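Local structure of kynurenine formamidase (Bacillus anthracis, 4CO9) at residues I11-N16 with T53-D58; M49-G54 with S197-S202; L110-S115 with D180-G185; V149-P154 with I173-V178; L189-L194 with V204-R209. The protein catalyses the zinc-dependent hydrolysis of N-formyl-L-kynurenine to L-kynurenine and formate, the second step of tryptophan degradation by the kynurenine pathway. All blocks are in the same frame, centred on the assembly; numbering follows the deposited sequence.

Interaction 1 of 5, residues I11-N16 with T53-D58. With ZN (zinc ion), chain P; ZN (zinc ion), chain O.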
# COMPACT_ATOMS: atom_id res chain seq x y z
N ILE C 11 -2.14 8.01 -8.89
CA ILE C 11 -1.15 9.09 -8.86
C ILE C 11 0.19 8.60 -8.29
O ILE C 11 0.94 9.37 -7.68
CB ILE C 11 -1.66 10.34 -8.11
CG1 ILE C 11 -2.07 10.02 -6.67
CG2 ILE C 11 -2.83 10.93 -8.87
CD1 ILE C 11 -2.13 11.24 -5.78
N SER C 12 0.48 7.32 -8.51
CA SER C 12 1.71 6.70 -8.05
C SER C 12 2.69 6.49 -9.20
O SER C 12 2.29 6.30 -10.35
CB SER C 12 1.42 5.35 -7.41
OG SER C 12 0.46 5.45 -6.38
N GLN C 13 3.98 6.53 -8.88
CA GLN C 13 5.03 6.22 -9.85
C GLN C 13 5.17 4.70 -10.04
O GLN C 13 5.23 3.97 -9.07
CB GLN C 13 6.37 6.80 -9.39
CG GLN C 13 6.42 8.32 -9.37
CD GLN C 13 7.77 8.87 -9.00
OE1 GLN C 13 8.62 8.18 -8.45
NE2 GLN C 13 7.99 10.15 -9.31
N PRO C 14 5.25 4.24 -11.30
CA PRO C 14 5.45 2.81 -11.50
C PRO C 14 6.77 2.35 -10.89
O PRO C 14 7.80 3.01 -11.07
CB PRO C 14 5.48 2.65 -13.02
CG PRO C 14 4.71 3.81 -13.54
CD PRO C 14 5.01 4.95 -12.58
N LEU C 15 6.71 1.24 -10.16
CA LEU C 15 7.85 0.66 -9.51
C LEU C 15 8.40 -0.47 -10.38
O LEU C 15 7.73 -1.47 -10.59
CB LEU C 15 7.48 0.12 -8.13
CG LEU C 15 7.15 1.16 -7.05
CD1 LEU C 15 6.60 0.43 -5.82
CD2 LEU C 15 8.37 1.99 -6.67
N ASN C 16 9.61 -0.28 -10.86
CA ASN C 16 10.31 -1.27 -11.66
C ASN C 16 11.81 -0.98 -11.61
O ASN C 16 12.24 0.04 -11.03
CB ASN C 16 9.79 -1.28 -13.09
CG ASN C 16 9.86 0.09 -13.74
OD1 ASN C 16 10.93 0.71 -13.82
ND2 ASN C 16 8.71 0.59 -14.16
N THR C 53 11.52 5.15 -2.36
CA THR C 53 11.52 4.92 -3.79
C THR C 53 10.10 5.09 -4.27
O THR C 53 9.19 4.53 -3.69
CB THR C 53 11.97 3.48 -4.12
OG1 THR C 53 13.23 3.24 -3.51
CG2 THR C 53 12.09 3.24 -5.63
N GLY C 54 9.93 5.83 -5.36
CA GLY C 54 8.63 6.04 -5.93
C GLY C 54 7.77 6.82 -4.98
O GLY C 54 8.28 7.54 -4.11
N THR C 55 6.47 6.65 -5.11
CA THR C 55 5.50 7.35 -4.28
C THR C 55 5.53 6.71 -2.90
O THR C 55 5.34 5.51 -2.76
CB THR C 55 4.11 7.25 -4.92
OG1 THR C 55 4.20 7.70 -6.27
CG2 THR C 55 3.12 8.11 -4.17
N HIS C 56 5.77 7.52 -1.86
CA HIS C 56 5.93 6.97 -0.54
C HIS C 56 5.71 8.02 0.54
O HIS C 56 5.68 9.22 0.25
CB HIS C 56 7.35 6.40 -0.40
CG HIS C 56 8.41 7.45 -0.34
ND1 HIS C 56 8.93 8.03 -1.47
CD2 HIS C 56 9.03 8.02 0.71
CE1 HIS C 56 9.85 8.91 -1.12
NE2 HIS C 56 9.93 8.92 0.19
N ILE C 57 5.58 7.56 1.77
CA ILE C 57 5.43 8.44 2.92
C ILE C 57 6.64 8.29 3.84
O ILE C 57 7.23 7.21 3.93
CB ILE C 57 4.09 8.19 3.68
CG1 ILE C 57 4.03 6.79 4.32
CG2 ILE C 57 2.93 8.40 2.73
CD1 ILE C 57 4.48 6.76 5.78
N ASP C 58 6.98 9.39 4.51
CA ASP C 58 8.04 9.41 5.51
C ASP C 58 7.47 9.28 6.92
O ASP C 58 6.46 9.90 7.24
CB ASP C 58 8.78 10.74 5.50
CG ASP C 58 9.56 10.99 4.24
OD1 ASP C 58 9.78 10.07 3.44
OD2 ASP C 58 9.95 12.16 4.07
ZN ZN P . 11.09 10.02 1.83
ZN ZN O . 11.24 12.97 2.78
O HOH W 1 5.22 4.26 -6.34
O HOH W 2 12.48 11.41 2.42
O HOH W 3 13.15 13.85 1.37
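The flat amide of Gln13 meets Gly54 through its oxygen, OE1 standing 3.3 Å from Gly54 CA, while the imidazole of His56 has the Gly54 carbonyl at its edge. There His56 ND1 donates to Gly54 O over 2.8 Å, almost straight at 175°, and the acceptor lies in the ring plane, which, together with the zinc at NE2, holds the rotation of the ring. The far nitrogen is thereby presented to the metal: His56 NE2 binds one zinc at 2.3 Å. Asp58, two residues on, bridges the pair, OD1 to that same zinc at 2.1 Å and OD2 to the second.

Across the contact the polar link is the backbone N-H of Gln13, which donates to Thr55 OG1 (2.9 Å, 159°). Thr55 carries OG1 anti to its own carbonyl carbon, chi1 -53°, which puts the oxygen where the N-H of Gln13 meets it. The hydroxyl has a second partner in Asn176 O, so it is gripped from two chain segments. A water completes the connection: it donates to Gln13 O at 2.7 Å and accepts from Thr55 N. Farther along, the CD2 methyl of Leu15 packs against Thr53 CG2 at 4.1 Å and also faces Gly54, whose positive phi suits glycine.

In this way the loop following strand 9-10 backs the turn that leads into the metal-binding strand 56-58. That strand runs antiparallel to 172-175 on one side and to 201-203 on the other, and Leu196 of the second subunit packs on Leu15.

Interaction 2 of 5, residues M49-G54 with S197-S202; sequences MSIHTG and SDADGS. With ZN (zinc ion), chain P.
Ile51 and Ser202 form the closest backbone approach, 5.4 Å between CA atoms, where the chain leaving strand 44-50 makes an inverse gamma turn centred on His52. The turn is also held by Ser50, whose OG accepts from His52 N (3.1 Å) in an ST turn, and by Thr53 OG1, which donates to Ser50 O.

The main polar pair is a histidine-carboxylate hydrogen bond. His52 NE2 donates to Asp200 OD2 over 2.7 Å, bent to 149°. The oxygen lies near the ring plane, but it is met on its anti side, with ring and carboxylate planes 42° apart. The other ring nitrogen, ND1, binds a zinc at 2.2 Å, so Asp200 is a second-shell residue placed to orient a metal ligand. Tyr30 OH of the second subunit holds Asp200 OD1, bringing the dimer partner into the outer shell of the site.

Ile51 packs beside the pair: its CG1 is 3.6 Å from Asp200 OD1, and its CD1 reaches Ala199 CB at 4.3 Å. His62, the inferred proton donor/acceptor, meets the His52 ring. Strand 201-203, which starts at Gly201, flanks strand 56-58 at one margin of the main sheet, and Met49 pairs antiparallel with a strand of the second subunit.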
# COMPACT_ATOMS: atom_id res chain seq x y z
N MET C 49 14.15 -3.01 -2.12
CA MET C 49 14.06 -1.58 -2.41
C MET C 49 14.40 -0.71 -1.21
O MET C 49 14.31 -1.16 -0.05
CB MET C 49 12.64 -1.23 -2.90
CG MET C 49 11.55 -1.42 -1.85
SD MET C 49 9.86 -1.27 -2.51
CE MET C 49 9.88 0.44 -2.98
N SER C 50 14.80 0.53 -1.49
CA SER C 50 14.80 1.57 -0.47
C SER C 50 13.36 1.94 -0.17
O SER C 50 12.53 1.95 -1.06
CB SER C 50 15.53 2.83 -0.92
OG SER C 50 15.35 3.88 0.02
N ILE C 51 13.09 2.25 1.09
CA ILE C 51 11.80 2.81 1.53
C ILE C 51 11.39 4.05 0.71
O ILE C 51 10.20 4.25 0.35
CB ILE C 51 11.92 3.13 3.04
CG1 ILE C 51 12.00 1.80 3.84
CG2 ILE C 51 10.76 4.00 3.50
CD1 ILE C 51 10.73 0.94 3.84
N HIS C 52 12.38 4.86 0.37
CA HIS C 52 12.13 6.15 -0.26
C HIS C 52 12.30 6.03 -1.77
O HIS C 52 13.11 6.72 -2.38
CB HIS C 52 13.06 7.20 0.35
CG HIS C 52 12.95 7.29 1.85
ND1 HIS C 52 12.18 8.24 2.49
CD2 HIS C 52 13.48 6.52 2.82
CE1 HIS C 52 12.23 8.04 3.79
NE2 HIS C 52 13.02 7.01 4.02
N THR C 53 11.52 5.15 -2.36
CA THR C 53 11.52 4.92 -3.79
C THR C 53 10.10 5.09 -4.27
O THR C 53 9.19 4.53 -3.69
CB THR C 53 11.97 3.48 -4.12
OG1 THR C 53 13.23 3.24 -3.51
CG2 THR C 53 12.09 3.24 -5.63
N GLY C 54 9.93 5.83 -5.36
CA GLY C 54 8.63 6.04 -5.93
C GLY C 54 7.77 6.82 -4.98
O GLY C 54 8.28 7.54 -4.11
N SER C 197 6.36 -2.27 11.21
CA SER C 197 6.59 -2.02 12.64
C SER C 197 7.74 -1.07 12.91
O SER C 197 7.65 -0.23 13.78
CB SER C 197 6.85 -3.34 13.39
OG SER C 197 5.78 -4.25 13.25
N ASP C 198 8.83 -1.22 12.16
CA ASP C 198 10.09 -0.60 12.54
C ASP C 198 10.63 0.40 11.54
O ASP C 198 11.74 0.89 11.71
CB ASP C 198 11.13 -1.69 12.78
CG ASP C 198 10.68 -2.69 13.83
OD1 ASP C 198 10.24 -2.27 14.89
OD2 ASP C 198 10.74 -3.90 13.58
N ALA C 199 9.87 0.69 10.49
CA ALA C 199 10.41 1.43 9.36
C ALA C 199 10.35 2.95 9.48
O ALA C 199 9.53 3.50 10.22
CB ALA C 199 9.75 0.96 8.05
N ASP C 200 11.20 3.58 8.67
CA ASP C 200 11.36 5.00 8.57
C ASP C 200 10.41 5.61 7.54
O ASP C 200 10.43 6.82 7.34
CB ASP C 200 12.81 5.32 8.17
CG ASP C 200 13.26 4.58 6.89
OD1 ASP C 200 13.25 3.33 6.86
OD2 ASP C 200 13.66 5.26 5.93
N GLY C 201 9.59 4.79 6.90
CA GLY C 201 8.64 5.26 5.89
C GLY C 201 8.10 4.05 5.15
O GLY C 201 8.40 2.92 5.52
N SER C 202 7.28 4.28 4.13
CA SER C 202 6.71 3.17 3.37
C SER C 202 6.36 3.60 1.97
O SER C 202 5.82 4.67 1.78
CB SER C 202 5.43 2.67 4.03
OG SER C 202 4.87 1.60 3.28
ZN ZN P . 11.09 10.02 1.83
O HOH W 2 12.48 11.41 2.42

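Interaction 3 of 5, residues L110-S115 with D180-G185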
# COMPACT_ATOMS: atom_id res chain seq x y z
N LEU C 110 -2.16 18.48 -1.64
CA LEU C 110 -1.15 18.04 -2.60
C LEU C 110 -0.70 19.21 -3.45
O LEU C 110 -1.53 19.96 -3.98
CB LEU C 110 -1.68 16.92 -3.50
CG LEU C 110 -2.33 15.73 -2.82
CD1 LEU C 110 -2.76 14.67 -3.81
CD2 LEU C 110 -1.41 15.12 -1.77
N LEU C 111 0.61 19.35 -3.58
CA LEU C 111 1.23 20.45 -4.31
C LEU C 111 1.81 19.96 -5.63
O LEU C 111 2.72 19.12 -5.63
CB LEU C 111 2.34 21.07 -3.46
CG LEU C 111 2.01 21.50 -2.04
CD1 LEU C 111 3.22 22.14 -1.37
CD2 LEU C 111 0.85 22.47 -2.03
N ARG C 112 1.28 20.46 -6.74
CA ARG C 112 1.83 20.21 -8.05
C ARG C 112 2.89 21.27 -8.37
O ARG C 112 2.56 22.42 -8.65
CB ARG C 112 0.75 20.23 -9.15
CG ARG C 112 1.24 19.68 -10.48
CD ARG C 112 0.33 19.95 -11.68
NE ARG C 112 -1.02 19.43 -11.51
CZ ARG C 112 -2.02 20.14 -10.99
NH1 ARG C 112 -1.85 21.41 -10.62
NH2 ARG C 112 -3.21 19.57 -10.84
N THR C 113 4.16 20.89 -8.29
CA THR C 113 5.25 21.77 -8.71
C THR C 113 5.51 21.62 -10.20
O THR C 113 6.01 22.54 -10.82
CB THR C 113 6.58 21.48 -7.96
OG1 THR C 113 7.13 20.24 -8.42
CG2 THR C 113 6.38 21.44 -6.46
N SER C 114 5.18 20.46 -10.76
CA SER C 114 5.50 20.11 -12.14
C SER C 114 6.96 20.36 -12.46
O SER C 114 7.30 20.71 -13.59
CB SER C 114 4.60 20.87 -13.12
OG SER C 114 3.22 20.60 -12.87
N SER C 115 7.83 20.22 -11.46
CA SER C 115 9.24 20.58 -11.61
C SER C 115 10.06 19.46 -12.23
O SER C 115 11.05 19.72 -12.92
CB SER C 115 9.83 21.02 -10.30
OG SER C 115 11.21 21.30 -10.45
N ASP C 180 0.59 15.47 -12.99
CA ASP C 180 0.44 16.22 -14.25
C ASP C 180 -0.81 15.83 -15.05
O ASP C 180 -1.30 16.63 -15.83
CB ASP C 180 1.73 16.18 -15.08
CG ASP C 180 2.71 17.30 -14.70
OD1 ASP C 180 2.64 17.85 -13.57
OD2 ASP C 180 3.55 17.63 -15.56
N HIS C 181 -1.37 14.65 -14.78
CA HIS C 181 -2.56 14.18 -15.46
C HIS C 181 -3.86 14.46 -14.69
O HIS C 181 -4.91 14.01 -15.10
CB HIS C 181 -2.45 12.68 -15.77
CG HIS C 181 -2.35 11.81 -14.56
ND1 HIS C 181 -1.22 11.74 -13.78
CD2 HIS C 181 -3.25 10.97 -13.99
CE1 HIS C 181 -1.43 10.91 -12.77
NE2 HIS C 181 -2.65 10.42 -12.88
N VAL C 182 -3.79 15.20 -13.59
CA VAL C 182 -4.98 15.51 -12.82
C VAL C 182 -5.16 17.01 -12.64
O VAL C 182 -4.20 17.77 -12.50
CB VAL C 182 -5.00 14.79 -11.44
CG1 VAL C 182 -4.74 13.30 -11.62
CG2 VAL C 182 -3.99 15.40 -10.49
N ALA C 183 -6.42 17.42 -12.62
CA ALA C 183 -6.76 18.83 -12.50
C ALA C 183 -6.73 19.25 -11.04
O ALA C 183 -6.89 18.42 -10.13
CB ALA C 183 -8.14 19.07 -13.09
N ASP C 184 -6.56 20.55 -10.83
CA ASP C 184 -6.69 21.13 -9.50
C ASP C 184 -8.09 20.87 -8.96
O ASP C 184 -9.04 20.74 -9.72
CB ASP C 184 -6.47 22.64 -9.52
CG ASP C 184 -5.05 23.02 -9.85
OD1 ASP C 184 -4.13 22.19 -9.71
OD2 ASP C 184 -4.83 24.19 -10.20
N GLY C 185 -8.22 20.84 -7.64
CA GLY C 185 -9.53 20.74 -7.04
C GLY C 185 -9.59 19.75 -5.90
O GLY C 185 -8.57 19.41 -5.29
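Asp180 makes the first link across, to Ser114: Ser114 OG donates to Asp180 OD1 over 2.9 Å, arriving on the syn side of the carboxylate. The same oxygen lies 3.6 Å from Arg112 CD, the two side chains crossing at a slant, whereas Arg112 NE stays 4.5 Å from it, too far for a salt bridge. NE instead donates to Leu179 O, just ahead of this segment.

Past the turn at His181, Val182 offers its carbonyl. Arg112 NH2 donates to Val182 O at 2.6 Å, with an N-H...O angle of 136° and the acceptor tilted out of the guanidinium plane. The Val182 side chain packs on Ile9 of strand 9-10.

Arg112 is the last residue of strand 108-112, a member of the main mixed sheet, and the loop it grips leads into strand 185-190. Strand 81-86 runs between these two, so the arginine spans the ends of the sheet strands. Its CG stands anti to the backbone N, chi1 -167°, and the chain bends at chi3, which sets NE; the guanidinium edge meets the loop. Next in the chain, Thr113 OG1 accepts from Ser115 N in an ST turn.

Ala183 then carries the loop past NH2 to Asp184, where the grip is end-on. NH1 at 2.6 Å and NH2 at 3.0 Å both meet the single oxygen Asp184 OD1, NH1 on its syn side and NH2 on its anti side. The guanidinium and carboxylate planes are 35° apart. Asp86 is a second carboxylate partner of NH1, so two acids probably balance the one charge of Arg112 and favour its protonated form.

Interaction 4 of 5, residues V149-P154 with I173-V178; sequences VPSVDP and ILENVV. With ZN (zinc ion), chain O; ZN (zinc ion), chain P.
Hydrogen bonding joins the segments at Asn176 and Val149: Asn176 N donates to Val149 O at 3.0 Å, with the donor 51° out of the carbonyl plane. A weak backbone-to-carboxylate bond follows, Val152 N to Glu175 OE2, 3.4 Å long and bent to 132°.

Metal coordination is the task of Glu175. Its OE1 and OE2 both bind one zinc, OE2 at the shorter distance of 2.1 Å, and OE1 also reaches the other zinc at 2.4 Å, making the carboxylate both chelating and bridging. Glu175 CG is anti to its own carbonyl carbon, chi1 -72°, and the extended chain beyond carries the carboxylate out to the zinc ions. Pro150 O is 3.1 Å from Glu175 CD and 3.2 Å from Glu175 OE1, an approach of two acceptors that the zinc charges probably offset.

In packing contacts, Asn176 lays OD1 against the Pro150 ring, 3.1 Å from Pro150 N, which has no hydrogen to give, while its ND2 donates to Gly54 O elsewhere in the fold. Val152 CG1 touches Ile173 CG2 at 4.0 Å. Within the loop, Ser151 OG accepts from Asp153 N in an ST turn. Asp153 OD2 in turn bonds His163 ND1, and so probably orients His163, another zinc ligand.

The segments belong to a beta-alpha-beta crossover: strand 144-147 leads through this loop and helix 161-168 to strand 172-175, its parallel neighbour. The helix packs on Val152 and Ile173, and strand 56-58 flanks 172-175 on the far side.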
# COMPACT_ATOMS: atom_id res chain seq x y z
N VAL C 149 7.60 15.71 -6.00
CA VAL C 149 9.06 15.59 -6.06
C VAL C 149 9.54 14.72 -4.89
O VAL C 149 8.75 14.39 -4.00
CB VAL C 149 9.74 16.97 -6.03
CG1 VAL C 149 9.59 17.67 -7.37
CG2 VAL C 149 9.16 17.83 -4.92
N PRO C 150 10.81 14.30 -4.88
CA PRO C 150 11.25 13.30 -3.87
C PRO C 150 11.39 13.81 -2.45
O PRO C 150 11.52 13.00 -1.54
CB PRO C 150 12.62 12.86 -4.38
CG PRO C 150 12.62 13.19 -5.82
CD PRO C 150 11.80 14.43 -5.97
N SER C 151 11.40 15.12 -2.26
CA SER C 151 11.62 15.67 -0.95
C SER C 151 10.87 16.98 -0.72
O SER C 151 10.53 17.69 -1.67
CB SER C 151 13.10 15.89 -0.72
OG SER C 151 13.36 16.17 0.65
N VAL C 152 10.60 17.26 0.55
CA VAL C 152 10.09 18.58 0.97
C VAL C 152 11.23 19.54 1.33
O VAL C 152 10.98 20.73 1.53
CB VAL C 152 9.10 18.48 2.15
CG1 VAL C 152 7.87 17.68 1.75
CG2 VAL C 152 9.77 17.88 3.39
N ASP C 153 12.46 19.03 1.43
CA ASP C 153 13.64 19.86 1.68
C ASP C 153 14.58 19.81 0.48
O ASP C 153 14.47 18.90 -0.37
CB ASP C 153 14.40 19.35 2.91
CG ASP C 153 13.79 19.84 4.20
OD1 ASP C 153 13.76 21.06 4.42
OD2 ASP C 153 13.35 18.99 5.00
N PRO C 154 15.52 20.77 0.40
CA PRO C 154 16.46 20.72 -0.72
C PRO C 154 17.23 19.40 -0.71
O PRO C 154 17.51 18.85 0.36
CB PRO C 154 17.39 21.91 -0.46
CG PRO C 154 16.60 22.84 0.40
CD PRO C 154 15.76 21.94 1.26
N ILE C 173 3.83 13.53 5.71
CA ILE C 173 4.56 13.81 4.47
C ILE C 173 4.42 12.68 3.46
O ILE C 173 4.69 11.52 3.77
CB ILE C 173 6.06 14.02 4.75
CG1 ILE C 173 6.25 15.26 5.64
CG2 ILE C 173 6.85 14.19 3.45
CD1 ILE C 173 7.65 15.40 6.21
N LEU C 174 4.03 13.07 2.24
CA LEU C 174 3.88 12.18 1.11
C LEU C 174 4.70 12.74 -0.03
O LEU C 174 4.56 13.91 -0.38
CB LEU C 174 2.39 12.10 0.75
CG LEU C 174 1.97 11.49 -0.58
CD1 LEU C 174 2.42 10.03 -0.67
CD2 LEU C 174 0.46 11.60 -0.72
N GLU C 175 5.58 11.93 -0.61
CA GLU C 175 6.51 12.37 -1.64
C GLU C 175 6.35 11.56 -2.93
O GLU C 175 5.86 10.43 -2.91
CB GLU C 175 7.95 12.28 -1.12
CG GLU C 175 8.26 13.35 -0.09
CD GLU C 175 9.44 13.03 0.81
OE1 GLU C 175 9.82 11.85 0.92
OE2 GLU C 175 9.98 14.00 1.43
N ASN C 176 6.75 12.18 -4.04
CA ASN C 176 6.71 11.57 -5.37
C ASN C 176 5.32 11.18 -5.88
O ASN C 176 5.17 10.19 -6.60
CB ASN C 176 7.65 10.35 -5.44
CG ASN C 176 9.11 10.74 -5.57
OD1 ASN C 176 9.45 11.79 -6.09
ND2 ASN C 176 9.99 9.86 -5.11
N VAL C 177 4.30 11.95 -5.55
CA VAL C 177 3.02 11.76 -6.24
C VAL C 177 3.15 12.25 -7.69
O VAL C 177 4.04 13.03 -7.99
CB VAL C 177 1.81 12.43 -5.54
CG1 VAL C 177 1.46 11.68 -4.26
CG2 VAL C 177 2.05 13.91 -5.26
N VAL C 178 2.28 11.75 -8.55
CA VAL C 178 2.26 12.08 -9.97
C VAL C 178 0.97 12.84 -10.25
O VAL C 178 -0.11 12.28 -10.14
CB VAL C 178 2.26 10.81 -10.82
CG1 VAL C 178 2.31 11.15 -12.30
CG2 VAL C 178 3.43 9.92 -10.42
ZN ZN O . 11.24 12.97 2.78
ZN ZN P . 11.09 10.02 1.83
O HOH W 2 12.48 11.41 2.42
O HOH W 3 13.15 13.85 1.37

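Interaction 5 of 5, residues L189-L194 with V204-R209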
# COMPACT_ATOMS: atom_id res chain seq x y z
N LEU C 189 -8.49 11.18 -1.20
CA LEU C 189 -7.14 10.60 -1.34
C LEU C 189 -7.06 9.30 -0.55
O LEU C 189 -7.64 9.20 0.53
CB LEU C 189 -6.08 11.55 -0.80
CG LEU C 189 -4.62 11.07 -0.69
CD1 LEU C 189 -4.01 10.77 -2.06
CD2 LEU C 189 -3.78 12.11 0.04
N ILE C 190 -6.35 8.33 -1.10
CA ILE C 190 -5.88 7.17 -0.35
C ILE C 190 -4.38 7.06 -0.59
O ILE C 190 -3.92 7.02 -1.73
CB ILE C 190 -6.54 5.86 -0.82
CG1 ILE C 190 -8.07 5.95 -0.69
CG2 ILE C 190 -6.00 4.68 -0.02
CD1 ILE C 190 -8.80 4.84 -1.41
N ALA C 191 -3.61 6.98 0.50
CA ALA C 191 -2.16 6.83 0.39
C ALA C 191 -1.58 6.14 1.62
O ALA C 191 -0.82 6.73 2.38
CB ALA C 191 -1.51 8.19 0.16
N LEU C 192 -1.95 4.88 1.81
CA LEU C 192 -1.73 4.20 3.08
C LEU C 192 -0.36 3.55 3.17
O LEU C 192 0.04 2.83 2.25
CB LEU C 192 -2.79 3.11 3.29
CG LEU C 192 -4.18 3.59 3.72
CD1 LEU C 192 -5.23 2.57 3.33
CD2 LEU C 192 -4.21 3.85 5.22
N PRO C 193 0.36 3.77 4.28
CA PRO C 193 1.61 3.02 4.47
C PRO C 193 1.34 1.55 4.75
O PRO C 193 0.30 1.21 5.32
CB PRO C 193 2.25 3.66 5.70
CG PRO C 193 1.20 4.46 6.37
CD PRO C 193 0.05 4.66 5.41
N LEU C 194 2.28 0.71 4.35
CA LEU C 194 2.28 -0.67 4.77
C LEU C 194 2.46 -0.73 6.28
O LEU C 194 2.96 0.22 6.89
CB LEU C 194 3.41 -1.43 4.07
CG LEU C 194 3.33 -1.50 2.53
CD1 LEU C 194 4.53 -2.27 1.99
CD2 LEU C 194 2.04 -2.16 2.08
N VAL C 204 3.75 3.55 -0.95
CA VAL C 204 2.29 3.53 -0.91
C VAL C 204 1.75 3.51 -2.32
O VAL C 204 2.45 3.85 -3.29
CB VAL C 204 1.71 4.77 -0.19
CG1 VAL C 204 2.28 4.90 1.21
CG2 VAL C 204 1.95 6.05 -0.99
N ARG C 205 0.50 3.07 -2.45
CA ARG C 205 -0.24 3.28 -3.68
C ARG C 205 -1.16 4.45 -3.43
O ARG C 205 -2.17 4.32 -2.74
CB ARG C 205 -1.05 2.05 -4.08
CG ARG C 205 -1.67 2.15 -5.47
CD ARG C 205 -0.58 2.10 -6.53
NE ARG C 205 -1.08 2.13 -7.90
CZ ARG C 205 -1.53 1.07 -8.57
NH1 ARG C 205 -1.62 -0.13 -8.01
NH2 ARG C 205 -1.93 1.23 -9.82
N ALA C 206 -0.76 5.61 -3.94
CA ALA C 206 -1.57 6.79 -3.83
C ALA C 206 -2.54 6.85 -5.00
O ALA C 206 -2.13 6.76 -6.17
CB ALA C 206 -0.70 8.04 -3.79
N VAL C 207 -3.82 6.99 -4.67
CA VAL C 207 -4.88 7.19 -5.65
C VAL C 207 -5.83 8.28 -5.18
O VAL C 207 -5.94 8.55 -3.99
CB VAL C 207 -5.70 5.89 -5.89
CG1 VAL C 207 -4.80 4.76 -6.36
CG2 VAL C 207 -6.44 5.47 -4.63
N ILE C 208 -6.55 8.87 -6.13
CA ILE C 208 -7.54 9.91 -5.83
C ILE C 208 -8.82 9.74 -6.64
O ILE C 208 -8.79 9.21 -7.75
CB ILE C 208 -6.99 11.34 -6.09
CG1 ILE C 208 -6.51 11.50 -7.55
CG2 ILE C 208 -5.89 11.66 -5.10
CD1 ILE C 208 -6.04 12.91 -7.91
N ARG C 209 -9.93 10.19 -6.07
CA ARG C 209 -11.22 10.18 -6.73
C ARG C 209 -11.84 11.57 -6.62
O ARG C 209 -11.94 12.11 -5.51
CB ARG C 209 -12.12 9.17 -6.05
CG ARG C 209 -13.49 9.02 -6.68
CD ARG C 209 -14.24 7.85 -6.07
NE ARG C 209 -14.57 8.07 -4.68
CZ ARG C 209 -15.21 7.18 -3.93
NH1 ARG C 209 -15.56 6.00 -4.42
NH2 ARG C 209 -15.49 7.47 -2.67
O HOH W 4 -0.66 1.87 -0.09
O HOH W 5 -3.06 2.97 -0.31
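Ile190 and Val207 lie side by side and point the same way, Ile190 CB 3.8 Å from Val207 CG2. With chi1 -59°, Val207 has CG1 anti to its carbonyl carbon, which leaves CG2 between the backbone N and the carbonyl carbon, where it meets CB and CD1 of the isoleucine. On this face Ile190 also packs on Ile190 of the second subunit. On the reverse face of the sheet Leu189 CD1 touches Ile208 CG2 at 3.7 Å. Farther on, Ala191 CB rests against Ala206 CB, 4.0 Å away, and near Val204 CG2. Val204 also sets CG1 against the carbonyl oxygen of Leu192.

These contacts belong to an antiparallel pair of strands in the main sheet, 185-190 and 207-210, the touching parts running 172° apart. Ile190 and Val207 are a hydrogen-bonded pair: Ile190 N donates to Val207 O at 2.9 Å and 173°, and Val207 N returns a bond of equal length to Ile190 O. Leu189 and Ile208 form the adjacent non-hydrogen-bonded pair. The Ile190 carbonyl is further approached by Ala206 CA in a CA-H...O contact of 3.2 Å.

Beyond Ala191 the backbones part, and waters replace direct pairing. One donates to Leu192 O at 2.6 Å and accepts from Arg205 N at 2.9 Å; the next accepts from Leu192 N and donates to Arg205 O. At the polar margin the guanidinium of Arg205 turns away from these strands, NH2 forming a salt bridge with Asp10 and NH1 donating to Pro193 O of the second subunit.

Interactions 1, 2 and 4 share the binuclear zinc site: His52, His56, Asp58 and Glu175 reach the metals from them, and His163 completes the set. Interactions 1 and 2 have Thr53 and Gly54 in common and are tied by Ile57 N to Ser202 O at 2.9 Å; His56 O and Glu175 N, 2.8 Å apart, connect interactions 1 and 4. Interaction 5 adjoins interaction 4: Val204 CG2 packs on Leu174 CD1 at 4.0 Å, and the Val204 side chain is about 10 Å from a zinc. Interaction 3 lies away from the zinc site, its centre about 24 Å from that of interaction 2, yet Thr113 OG1 touches Val149 CG1 of interaction 4 at 3.7 Å.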